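Local coordinates for protein ATP-dependent DNA ligase (PDB 6NHX) that seals breaks in double-stranded DNA at the expense of ATP and, with Ku, repairs double-strand breaks by non-homologous end joining, at residues E275-E280 with Q289-G294; A271-V276 with K299-V304; L38-H43 with H74-G79. The protein carries 1 engineered substitution. All coordinates share one frame; numbering follows the deposited sequence.

Interaction 1: residues E275-E280 with Q289-G294; sequences EVRYSE and QSSWRG. With ATP (adenosine-5'-triphosphate), chain B.
Arg293 sets its CG anti to the backbone N (chi1 -159°) and stays extended as far as NE, which lays its side chain next to that of Glu275, both running the same way toward the triphosphate of ATP. Their charged ends meet where Arg293 NH1 donates to Glu275 OE2 at 3.0 Å, approaching from above the carboxylate plane. At its edge the same guanidinium grips one oxygen of the alpha-phosphate with two N-H groups: Arg293 NH2 lies 2.6 Å and NH1 2.9 Å from ATP O2A. A water joins Glu275 OE1 to ATP O1B of the beta-phosphate. Arg293 NH2 also forms a salt bridge with Asp33, and Glu275 OE2 one with Arg296. Arg277 crosses Arg293 at about a right angle; Arg293 CG sits over one face of the Arg277 guanidinium, 3.7 Å from Arg277 NH2. In the plane of that group, Arg277 NH1 donates to Ser291 OG at 3.0 Å, while Arg277 NE is taken by Glu163. The backbones pair antiparallel, Arg277 and Ser291 exchanging N-H to O bonds in both directions. Glu275 O receives Arg293 N at 2.9 Å and, weakly, Gly294 N. Farther along, a water spans Ser279 OG and Gln289 OE1. Two residues facing one make a classic beta bulge, here in the OB-fold domain of a DNA ligase, and the bulge bears an arginine with which this domain reaches the ATP alpha-phosphate in the closed conformation.

Interaction 2: residues A271-V276 with K299-V304; sequences ALVAEV and KKPSEV
Ala271 meets Pro301 through its backbone: the carbonyl oxygen Ala271 O lies 3.3 Å from Pro301 CG. Two residues on, Val273 has the largest share of the contact. Its side chain points at the 299-304 segment, with Val273 CG1 anti to the backbone N (chi1 179°) and 3.8 Å from Lys299 CB. The other branch, Val273 CG2, lies 3.5 Å from Pro301 N and 3.9 Å from Val304 CG2, the two valine side chains lying alongside and pointing opposite ways. A water accepts from Val273 N and donates to Lys299 O, joining the backbones beside this apolar patch. The chain that follows strand 291-295 of the OB domain packs across the start of strand 273-278 and turns through a short 3-10 segment, 301-303, followed by a bond of 3.0 Å from Val304 N to Pro301 O; Pro301 and Val304 also rest on Val195 of the adjoining strand 190-201. At Glu275 the contact becomes ionic. The extended side chain of Lys299 crosses that of Glu275 at about a right angle, and Lys299 NZ makes a long, weak salt bridge of 3.4 Å to Glu275 OE1. The stronger partner of Lys299 NZ is Glu193, while Glu275 OE2 is held by Arg296.

Interaction 3: residues L38-H43 with H74-G79; sequences LVEADH and HVVLDG
Val39 and Leu77, like Ala41 and Val75, form antiparallel hydrogen-bonded pairs, each with two backbone bonds. Val39 N donates to Leu77 O at 2.9 Å and Leu77 N to Val39 O at 2.8 Å, and Ala41 and Val75 repeat the exchange. Between and beside these pairs come CA-H...O contacts, the shorter including Val76 CA to Val39 O at 3.2 Å. Apolar packing belongs to the face bearing Val39, Ala41, Val75 and Leu77. There Ala41 CB touches Val75 CG2 at 3.7 Å, and helix 124-136 packs on Val75 and Leu77 through Leu134 and Leu131. The other face is mixed. His74 holds CG anti to the backbone N (chi1 175°), and its ring stacks with the Asp42 carboxylate, the planes 14° apart and Asp42 CG 3.9 Å above the ring, offset toward the rim. A water in the ring plane lies 2.8 Å from His74 NE2 and donates to Glu40 OE1, whose partner oxygen OE2 pairs with Arg47. At the far end Leu38 CD2 comes within 3.5 Å of Asp78 OD1, a carboxylate held by Arg36 and Tyr174. The chemistry thus gives these neighbouring strands of the nucleotidyltransferase domain an apolar face, partly under a helix, and one where charged groups sit beside Leu38 and Val76 and the carboxylates near His74 would probably favour its protonated form.

Interaction 3 comes first along the chain, joining neighbouring strands 35-42 and 74-82 in an antiparallel sheet of the N-terminal ligase domain. Interactions 1 and 2 follow in the C-terminal OB domain and start from the same strand, 273-278, pairing it with strand 291-295 and packing it against the chain beyond. Their centres are about 14 Å apart, they share Glu275 and Val276, and they touch where Trp292 CZ3 packs on Ala274 CB at 3.4 Å. Interaction 3 lies on the opposite side of the chain's centre, its centre about 34 Å from that of interaction 1. ATP sits in the nucleotidyltransferase domain, and Arg293 of interaction 1 reaches its alpha-phosphate from the OB domain in the closed state.

Interaction 1: residues E275-E280 with Q289-G294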
# COMPACT_ATOMS: atom_id res chain seq x y z
N GLU A 275 7.69 1.77 7.47
CA GLU A 275 8.43 1.21 6.35
C GLU A 275 9.10 2.34 5.60
O GLU A 275 8.48 3.38 5.34
CB GLU A 275 7.50 0.46 5.40
CG GLU A 275 7.67 -1.04 5.47
CD GLU A 275 6.69 -1.76 4.57
OE1 GLU A 275 6.85 -2.98 4.38
OE2 GLU A 275 5.76 -1.10 4.07
N VAL A 276 10.37 2.15 5.27
CA VAL A 276 11.09 3.12 4.46
C VAL A 276 11.73 2.41 3.28
O VAL A 276 12.05 1.22 3.33
CB VAL A 276 12.13 3.90 5.29
CG1 VAL A 276 11.44 4.63 6.45
CG2 VAL A 276 13.18 2.97 5.80
N ARG A 277 11.90 3.15 2.19
CA ARG A 277 12.67 2.70 1.05
C ARG A 277 14.11 3.16 1.23
O ARG A 277 14.38 4.14 1.92
CB ARG A 277 12.13 3.32 -0.22
CG ARG A 277 10.63 3.11 -0.44
CD ARG A 277 10.18 3.82 -1.70
NE ARG A 277 8.73 3.96 -1.75
CZ ARG A 277 8.07 4.99 -1.23
NH1 ARG A 277 8.72 5.97 -0.61
NH2 ARG A 277 6.75 5.02 -1.34
N TYR A 278 15.04 2.43 0.62
CA TYR A 278 16.44 2.80 0.74
C TYR A 278 17.18 2.18 -0.43
O TYR A 278 16.71 1.22 -1.05
CB TYR A 278 17.04 2.32 2.08
CG TYR A 278 17.20 0.82 2.15
CD1 TYR A 278 18.43 0.23 1.90
CD2 TYR A 278 16.13 -0.00 2.46
CE1 TYR A 278 18.58 -1.14 1.95
CE2 TYR A 278 16.27 -1.37 2.52
CZ TYR A 278 17.50 -1.93 2.26
OH TYR A 278 17.63 -3.30 2.31
N SER A 279 18.37 2.73 -0.71
CA SER A 279 19.21 2.14 -1.75
C SER A 279 20.05 1.02 -1.16
O SER A 279 19.91 -0.15 -1.55
CB SER A 279 20.10 3.22 -2.38
OG SER A 279 20.84 3.91 -1.40
N GLU A 280 20.92 1.35 -0.21
CA GLU A 280 21.79 0.37 0.42
C GLU A 280 22.04 0.80 1.86
O GLU A 280 21.83 1.96 2.22
CB GLU A 280 23.15 0.26 -0.29
CG GLU A 280 23.10 -0.08 -1.78
CD GLU A 280 22.56 -1.48 -2.05
OE1 GLU A 280 22.60 -2.33 -1.13
OE2 GLU A 280 22.09 -1.73 -3.18
N GLN A 289 19.73 7.03 0.90
CA GLN A 289 18.64 7.43 0.00
C GLN A 289 17.29 6.97 0.53
O GLN A 289 16.46 6.40 -0.18
CB GLN A 289 18.89 6.93 -1.42
CG GLN A 289 20.08 7.59 -2.08
CD GLN A 289 20.28 7.13 -3.51
OE1 GLN A 289 21.25 6.44 -3.81
NE2 GLN A 289 19.36 7.51 -4.38
N SER A 290 17.07 7.24 1.81
CA SER A 290 15.86 6.77 2.46
C SER A 290 14.66 7.61 2.04
O SER A 290 14.79 8.80 1.71
CB SER A 290 16.02 6.82 3.98
OG SER A 290 16.29 8.14 4.42
N SER A 291 13.49 6.98 2.02
CA SER A 291 12.26 7.73 1.83
C SER A 291 11.15 7.05 2.61
O SER A 291 11.16 5.83 2.82
CB SER A 291 11.87 7.87 0.35
OG SER A 291 11.62 6.62 -0.25
N TRP A 292 10.18 7.85 3.02
CA TRP A 292 9.10 7.43 3.89
C TRP A 292 8.03 6.72 3.07
O TRP A 292 7.46 7.31 2.14
CB TRP A 292 8.52 8.71 4.49
CG TRP A 292 7.31 8.56 5.34
CD1 TRP A 292 6.05 9.01 5.06
CD2 TRP A 292 7.24 7.99 6.64
NE1 TRP A 292 5.20 8.72 6.10
CE2 TRP A 292 5.91 8.09 7.09
CE3 TRP A 292 8.18 7.37 7.47
CZ2 TRP A 292 5.49 7.61 8.32
CZ3 TRP A 292 7.77 6.89 8.70
CH2 TRP A 292 6.43 7.01 9.11
N ARG A 293 7.74 5.47 3.40
CA ARG A 293 6.54 4.87 2.82
C ARG A 293 5.31 5.12 3.70
O ARG A 293 4.30 5.63 3.21
CB ARG A 293 6.74 3.38 2.51
CG ARG A 293 5.75 2.85 1.49
CD ARG A 293 5.66 1.34 1.53
NE ARG A 293 4.88 0.82 0.41
CZ ARG A 293 4.58 -0.46 0.25
NH1 ARG A 293 4.99 -1.36 1.15
NH2 ARG A 293 3.88 -0.85 -0.80
N GLY A 294 5.39 4.79 4.98
CA GLY A 294 4.32 5.10 5.91
C GLY A 294 4.43 4.27 7.17
O GLY A 294 5.34 3.46 7.33
PG ATP B . 0.65 -7.78 1.93
O1G ATP B . 1.01 -8.49 0.64
O2G ATP B . 0.48 -8.68 3.14
O3G ATP B . -0.50 -6.81 1.75
PB ATP B . 2.23 -5.33 2.18
O1B ATP B . 3.59 -5.01 2.75
O2B ATP B . 1.01 -4.54 2.60
O3B ATP B . 1.96 -6.91 2.34
PA ATP B . 3.49 -4.93 -0.40
O1A ATP B . 4.58 -5.93 -0.15
O2A ATP B . 3.67 -3.44 -0.36
O3A ATP B . 2.29 -5.29 0.59
O5' ATP B . 2.67 -5.38 -1.73
C5' ATP B . 1.76 -4.49 -2.35
C4' ATP B . 0.39 -4.52 -1.66
O4' ATP B . -0.51 -3.78 -2.48
C3' ATP B . -0.20 -5.92 -1.54
O3' ATP B . -1.14 -5.92 -0.47
C2' ATP B . -0.95 -6.03 -2.83
O2' ATP B . -1.98 -7.02 -2.78
C1' ATP B . -1.52 -4.63 -3.01
N9 ATP B . -1.63 -4.25 -4.43
C8 ATP B . -1.25 -3.06 -4.98
N7 ATP B . -1.53 -3.03 -6.31
C5 ATP B . -2.12 -4.21 -6.60
C6 ATP B . -2.64 -4.82 -7.82
N6 ATP B . -2.57 -4.18 -8.99
N1 ATP B . -3.17 -6.05 -7.71
C2 ATP B . -3.24 -6.72 -6.56
N3 ATP B . -2.76 -6.22 -5.40
C4 ATP B . -2.19 -5.00 -5.38
O HOH W 1 6.05 -4.21 2.20
O HOH W 2 23.03 4.56 -2.67

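Interaction 2: residues A271-V276 with K299-V304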
# COMPACT_ATOMS: atom_id res chain seq x y z
N ALA A 271 7.55 2.07 20.00
CA ALA A 271 6.35 1.28 19.81
C ALA A 271 5.86 1.22 18.37
O ALA A 271 5.15 0.27 18.02
CB ALA A 271 5.22 1.80 20.70
N LEU A 272 6.21 2.19 17.53
CA LEU A 272 5.64 2.32 16.19
C LEU A 272 6.60 1.82 15.12
O LEU A 272 7.76 2.25 15.06
CB LEU A 272 5.32 3.78 15.89
CG LEU A 272 4.19 4.46 16.65
CD1 LEU A 272 3.92 5.80 16.00
CD2 LEU A 272 2.94 3.60 16.66
N VAL A 273 6.11 0.94 14.26
CA VAL A 273 6.84 0.46 13.10
C VAL A 273 6.47 1.31 11.89
O VAL A 273 5.30 1.70 11.71
CB VAL A 273 6.52 -1.03 12.85
CG1 VAL A 273 7.25 -1.56 11.63
CG2 VAL A 273 6.85 -1.85 14.08
N ALA A 274 7.45 1.62 11.07
CA ALA A 274 7.25 2.27 9.79
C ALA A 274 8.02 1.51 8.73
O ALA A 274 8.90 0.70 9.03
CB ALA A 274 7.76 3.71 9.83
N GLU A 275 7.69 1.77 7.47
CA GLU A 275 8.43 1.21 6.35
C GLU A 275 9.10 2.34 5.60
O GLU A 275 8.48 3.38 5.34
CB GLU A 275 7.50 0.46 5.40
CG GLU A 275 7.67 -1.04 5.47
CD GLU A 275 6.69 -1.76 4.57
OE1 GLU A 275 6.85 -2.98 4.38
OE2 GLU A 275 5.76 -1.10 4.07
N VAL A 276 10.37 2.15 5.27
CA VAL A 276 11.09 3.12 4.46
C VAL A 276 11.73 2.41 3.28
O VAL A 276 12.05 1.22 3.33
CB VAL A 276 12.13 3.90 5.29
CG1 VAL A 276 11.44 4.63 6.45
CG2 VAL A 276 13.18 2.97 5.80
N LYS A 299 2.28 -4.08 12.47
CA LYS A 299 3.55 -4.74 12.68
C LYS A 299 4.06 -4.45 14.08
O LYS A 299 3.81 -3.37 14.63
CB LYS A 299 4.56 -4.30 11.62
CG LYS A 299 4.13 -4.73 10.23
CD LYS A 299 5.24 -4.63 9.20
CE LYS A 299 4.76 -5.21 7.88
NZ LYS A 299 5.80 -5.15 6.82
N LYS A 300 4.75 -5.43 14.66
CA LYS A 300 5.24 -5.21 16.01
C LYS A 300 6.73 -4.94 15.98
O LYS A 300 7.45 -5.54 15.18
CB LYS A 300 5.01 -6.45 16.88
CG LYS A 300 3.73 -7.22 16.61
CD LYS A 300 3.47 -8.24 17.71
CE LYS A 300 2.11 -8.89 17.55
NZ LYS A 300 1.04 -7.88 17.30
N PRO A 301 7.21 -4.02 16.82
CA PRO A 301 8.66 -3.80 16.91
C PRO A 301 9.46 -5.08 17.09
O PRO A 301 10.52 -5.21 16.49
CB PRO A 301 8.80 -2.84 18.11
CG PRO A 301 7.49 -2.11 18.15
CD PRO A 301 6.44 -3.09 17.68
N SER A 302 8.95 -6.04 17.88
CA SER A 302 9.69 -7.27 18.12
C SER A 302 9.92 -8.08 16.85
O SER A 302 10.79 -8.96 16.84
CB SER A 302 9.00 -8.13 19.19
OG SER A 302 7.71 -8.54 18.80
N GLU A 303 9.17 -7.81 15.79
CA GLU A 303 9.30 -8.52 14.52
C GLU A 303 10.22 -7.80 13.53
O GLU A 303 10.46 -8.33 12.44
CB GLU A 303 7.92 -8.74 13.89
CG GLU A 303 6.99 -9.62 14.73
CD GLU A 303 5.54 -9.55 14.29
OE1 GLU A 303 5.18 -8.64 13.51
OE2 GLU A 303 4.75 -10.42 14.74
N VAL A 304 10.73 -6.62 13.88
CA VAL A 304 11.55 -5.83 12.97
C VAL A 304 12.97 -6.35 12.99
O VAL A 304 13.64 -6.35 14.04
CB VAL A 304 11.51 -4.34 13.36
CG1 VAL A 304 12.51 -3.54 12.53
CG2 VAL A 304 10.11 -3.78 13.20
O HOH W 3 3.43 -0.29 14.49

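Interaction 3: residues L38-H43 with H74-G79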
# COMPACT_ATOMS: atom_id res chain seq x y z
N LEU A 38 -12.61 -4.79 -1.18
CA LEU A 38 -13.60 -5.51 -1.96
C LEU A 38 -14.86 -4.65 -1.98
O LEU A 38 -15.28 -4.13 -0.93
CB LEU A 38 -13.89 -6.89 -1.37
CG LEU A 38 -12.69 -7.85 -1.36
CD1 LEU A 38 -13.08 -9.16 -0.70
CD2 LEU A 38 -12.16 -8.11 -2.77
N VAL A 39 -15.45 -4.48 -3.16
CA VAL A 39 -16.54 -3.54 -3.36
C VAL A 39 -17.73 -4.29 -3.94
O VAL A 39 -17.63 -4.91 -5.00
CB VAL A 39 -16.13 -2.41 -4.31
CG1 VAL A 39 -17.32 -1.48 -4.62
CG2 VAL A 39 -14.94 -1.63 -3.74
N GLU A 40 -18.86 -4.22 -3.25
CA GLU A 40 -20.11 -4.77 -3.75
C GLU A 40 -20.99 -3.61 -4.18
O GLU A 40 -21.32 -2.75 -3.36
CB GLU A 40 -20.82 -5.57 -2.65
CG GLU A 40 -22.14 -6.17 -3.07
CD GLU A 40 -22.90 -6.65 -1.87
OE1 GLU A 40 -22.98 -7.88 -1.69
OE2 GLU A 40 -23.40 -5.81 -1.10
N ALA A 41 -21.37 -3.59 -5.45
CA ALA A 41 -22.31 -2.60 -5.97
C ALA A 41 -23.61 -3.29 -6.35
O ALA A 41 -23.59 -4.23 -7.16
CB ALA A 41 -21.70 -1.91 -7.20
N ASP A 42 -24.72 -2.84 -5.77
CA ASP A 42 -26.04 -3.40 -6.06
C ASP A 42 -27.06 -2.29 -5.90
O ASP A 42 -27.04 -1.57 -4.90
CB ASP A 42 -26.36 -4.53 -5.07
CG ASP A 42 -27.52 -5.40 -5.54
OD1 ASP A 42 -27.95 -5.26 -6.70
OD2 ASP A 42 -28.00 -6.21 -4.73
N HIS A 43 -27.96 -2.16 -6.89
CA HIS A 43 -29.04 -1.17 -6.84
C HIS A 43 -28.51 0.24 -6.59
O HIS A 43 -29.10 1.04 -5.86
CB HIS A 43 -30.11 -1.56 -5.82
CG HIS A 43 -31.06 -2.61 -6.32
ND1 HIS A 43 -30.74 -3.95 -6.32
CD2 HIS A 43 -32.30 -2.52 -6.84
CE1 HIS A 43 -31.75 -4.64 -6.82
NE2 HIS A 43 -32.71 -3.80 -7.14
N HIS A 74 -25.21 -5.63 -10.73
CA HIS A 74 -24.81 -6.17 -9.43
C HIS A 74 -23.41 -6.75 -9.62
O HIS A 74 -23.25 -7.75 -10.34
CB HIS A 74 -25.79 -7.24 -8.96
CG HIS A 74 -25.37 -7.93 -7.70
ND1 HIS A 74 -26.01 -9.06 -7.23
CD2 HIS A 74 -24.39 -7.65 -6.80
CE1 HIS A 74 -25.44 -9.45 -6.11
NE2 HIS A 74 -24.45 -8.62 -5.83
N VAL A 75 -22.40 -6.11 -9.03
CA VAL A 75 -21.02 -6.53 -9.23
C VAL A 75 -20.27 -6.60 -7.91
O VAL A 75 -20.62 -5.93 -6.93
CB VAL A 75 -20.23 -5.64 -10.22
CG1 VAL A 75 -20.85 -5.69 -11.61
CG2 VAL A 75 -20.14 -4.21 -9.70
N VAL A 76 -19.25 -7.44 -7.89
CA VAL A 76 -18.24 -7.43 -6.84
C VAL A 76 -16.90 -7.17 -7.51
O VAL A 76 -16.50 -7.90 -8.42
CB VAL A 76 -18.22 -8.74 -6.05
CG1 VAL A 76 -17.05 -8.76 -5.08
CG2 VAL A 76 -19.53 -8.94 -5.31
N LEU A 77 -16.22 -6.12 -7.07
CA LEU A 77 -14.93 -5.72 -7.60
C LEU A 77 -13.87 -5.86 -6.52
O LEU A 77 -14.16 -5.82 -5.32
CB LEU A 77 -14.96 -4.26 -8.04
CG LEU A 77 -16.06 -3.95 -9.05
CD1 LEU A 77 -16.51 -2.51 -8.91
CD2 LEU A 77 -15.57 -4.24 -10.44
N ASP A 78 -12.65 -6.06 -6.97
CA ASP A 78 -11.46 -6.05 -6.13
C ASP A 78 -10.57 -4.92 -6.63
O ASP A 78 -10.44 -4.72 -7.84
CB ASP A 78 -10.74 -7.39 -6.28
CG ASP A 78 -9.57 -7.57 -5.32
OD1 ASP A 78 -9.34 -6.73 -4.42
OD2 ASP A 78 -8.86 -8.59 -5.49
N GLY A 79 -9.97 -4.18 -5.71
CA GLY A 79 -9.08 -3.11 -6.13
C GLY A 79 -8.48 -2.41 -4.94
O GLY A 79 -8.50 -2.92 -3.81
O HOH W 4 -22.85 -9.42 -3.72